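PDB 2V6K: maleylpyruvate isomerase from Ralstonia sp., which catalyses the glutathione-dependent isomerisation of maleylpyruvate to fumarylpyruvate in naphthalene degradation, working as a homodimeric zeta-class glutathione transferase. Local coordinates for residues H15-A20 with C167-P171. Residues are numbered along the deposited sequence; the frame is centred on the assembly and turned at random.
Sequences HRLRIA and CYLVP
This is the interdomain interface of the glutathione transferase fold: helix 12-24 of the thioredoxin-like N-terminal domain packs on helix 164-178 of the all-helical C-terminal domain. The two short axes come within 8.2 Å at 134°; H15, I19, V170 and P171 point into the gap, while R16 runs along its flank. R16 lays its side chain over one face of the Y168 ring. R16 CD stands 3.7 Å from the Y168 ring centroid, almost on the normal, a CH-pi contact, and the guanidinium lies over the CD1-CE1 side of the ring with its plane only 11° from that of the ring. CG leaves anti to the backbone N, and a bend at chi3 (-66°) turns the head flat on the tyrosine. Two polar contacts fix that head: NH1 bonds to S67 OG, while R16 NE gives its hydrogen to a water oxygen 2.9 Å away, and that water donates in turn to Y168 O, tying arginine and tyrosine together a second time. R16 itself lines the active-site pocket and touches the bound dicarboxyethyl glutathione; Y168 backs it.

One turn further along helix 164-178, P171 presses its CG over a face of the H15 imidazole, 3.7 Å from the ring centroid, and the same CG reaches R16 N. I19 CD1 packs on P171 CD at 3.9 Å, with F202 and A205 also touching I19. V170 CG1 approaches H15 obliquely. At the other end, C167 SG lies 3.7 Å from I19 CG2 and also rests against A20 CB. P171 has no N-H to give C167 O, four residues earlier, and the helix kinks there; that oxygen, buried without a hydrogen-bond partner, has R16 CA at 3.4 Å in a CA-H...O contact.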
loop_
_atom_site.group_PDB
_atom_site.type_symbol
_atom_site.label_atom_id
_atom_site.label_comp_id
_atom_site.label_asym_id
_atom_site.label_seq_id
_atom_site.Cartn_x
_atom_site.Cartn_y
_atom_site.Cartn_z
ATOM N N HIS A 15 7.996 -3.861 12.516
ATOM C CA HIS A 15 7.253 -3.491 13.719
ATOM C C HIS A 15 5.756 -3.762 13.524
ATOM O O HIS A 15 5.114 -4.379 14.386
ATOM C CB HIS A 15 7.565 -2.009 13.982
ATOM C CG HIS A 15 7.004 -1.446 15.251
ATOM N ND1 HIS A 15 7.175 -0.119 15.582
ATOM C CD2 HIS A 15 6.271 -1.996 16.251
ATOM C CE1 HIS A 15 6.574 0.125 16.732
ATOM N NE2 HIS A 15 6.021 -0.997 17.162
ATOM N N ARG A 16 5.224 -3.323 12.381
ATOM C CA ARG A 16 3.831 -3.540 11.994
ATOM C C ARG A 16 3.444 -5.020 12.077
ATOM O O ARG A 16 2.431 -5.385 12.687
ATOM C CB ARG A 16 3.652 -2.996 10.572
ATOM C CG ARG A 16 2.252 -3.046 9.975
ATOM C CD ARG A 16 2.333 -2.861 8.471
ATOM N NE ARG A 16 2.811 -1.523 8.127
ATOM C CZ ARG A 16 3.109 -1.126 6.894
ATOM N NH1 ARG A 16 3.026 -1.978 5.875
ATOM N NH2 ARG A 16 3.503 0.124 6.678
ATOM N N LEU A 17 4.260 -5.870 11.467
ATOM C CA LEU A 17 3.980 -7.297 11.456
ATOM C C LEU A 17 4.186 -7.930 12.835
ATOM O O LEU A 17 3.413 -8.810 13.239
ATOM C CB LEU A 17 4.806 -7.999 10.375
ATOM C CG LEU A 17 4.653 -9.518 10.260
ATOM C CD1 LEU A 17 3.187 -9.935 10.146
ATOM C CD2 LEU A 17 5.426 -10.021 9.066
ATOM N N ARG A 18 5.203 -7.479 13.565
ATOM C CA ARG A 18 5.418 -7.996 14.918
ATOM C C ARG A 18 4.210 -7.736 15.805
ATOM O O ARG A 18 3.834 -8.596 16.601
ATOM C CB ARG A 18 6.680 -7.412 15.561
ATOM C CG ARG A 18 7.979 -7.925 14.953
ATOM C CD ARG A 18 9.209 -7.483 15.748
ATOM N NE ARG A 18 9.318 -6.038 15.973
ATOM C CZ ARG A 18 10.176 -5.224 15.354
ATOM N NH1 ARG A 18 11.005 -5.681 14.414
ATOM N NH2 ARG A 18 10.194 -3.938 15.672
ATOM N N ILE A 19 3.592 -6.561 15.673
ATOM C CA ILE A 19 2.398 -6.262 16.470
ATOM C C ILE A 19 1.293 -7.267 16.159
ATOM O O ILE A 19 0.688 -7.824 17.072
ATOM C CB ILE A 19 1.872 -4.824 16.257
ATOM C CG1 ILE A 19 2.907 -3.781 16.694
ATOM C CG2 ILE A 19 0.569 -4.620 17.029
ATOM C CD1 ILE A 19 2.631 -2.370 16.155
ATOM N N ALA A 20 1.042 -7.502 14.876
ATOM C CA ALA A 20 -0.014 -8.426 14.459
ATOM C C ALA A 20 0.256 -9.846 14.963
ATOM O O ALA A 20 -0.645 -10.499 15.498
ATOM C CB ALA A 20 -0.173 -8.410 12.947
ATOM N N CYS A 167 -1.940 -1.610 14.014
ATOM C CA CYS A 167 -0.670 -2.246 13.667
ATOM C C CYS A 167 0.131 -1.386 12.705
ATOM O O CYS A 167 1.354 -1.370 12.778
ATOM C CB CYS A 167 -0.878 -3.628 13.050
ATOM S SG CYS A 167 -1.666 -4.822 14.125
ATOM N N TYR A 168 -0.560 -0.677 11.814
ATOM C CA TYR A 168 0.104 0.242 10.891
ATOM C C TYR A 168 0.403 1.590 11.545
ATOM O O TYR A 168 1.461 2.177 11.304
ATOM C CB TYR A 168 -0.766 0.498 9.666
ATOM C CG TYR A 168 -0.869 -0.609 8.638
ATOM C CD1 TYR A 168 -0.389 -0.416 7.340
ATOM C CD2 TYR A 168 -1.514 -1.814 8.926
ATOM C CE1 TYR A 168 -0.521 -1.396 6.369
ATOM C CE2 TYR A 168 -1.654 -2.806 7.952
ATOM C CZ TYR A 168 -1.163 -2.584 6.675
ATOM O OH TYR A 168 -1.319 -3.527 5.695
ATOM N N LEU A 169 -0.530 2.105 12.345
ATOM C CA LEU A 169 -0.381 3.448 12.897
ATOM C C LEU A 169 0.786 3.570 13.872
ATOM O O LEU A 169 1.573 4.521 13.794
ATOM C CB LEU A 169 -1.679 3.915 13.570
ATOM C CG LEU A 169 -1.620 5.322 14.167
ATOM C CD1 LEU A 169 -1.511 6.372 13.063
ATOM C CD2 LEU A 169 -2.834 5.569 15.055
ATOM N N VAL A 170 0.894 2.622 14.795
ATOM C CA VAL A 170 1.890 2.726 15.857
ATOM C C VAL A 170 3.334 2.848 15.323
ATOM O O VAL A 170 4.057 3.751 15.725
ATOM C CB VAL A 170 1.693 1.622 16.927
ATOM C CG1 VAL A 170 2.897 1.498 17.834
ATOM C CG2 VAL A 170 0.444 1.939 17.747
ATOM N N PRO A 171 3.754 1.958 14.405
ATOM C CA PRO A 171 5.093 2.138 13.836
ATOM C C PRO A 171 5.258 3.453 13.081
ATOM O O PRO A 171 6.343 4.032 13.080
ATOM C CB PRO A 171 5.234 0.949 12.883
ATOM C CG PRO A 171 4.285 -0.071 13.427
ATOM C CD PRO A 171 3.108 0.748 13.877
HETATM O O HOH W 1 3.327 0.901 9.659
#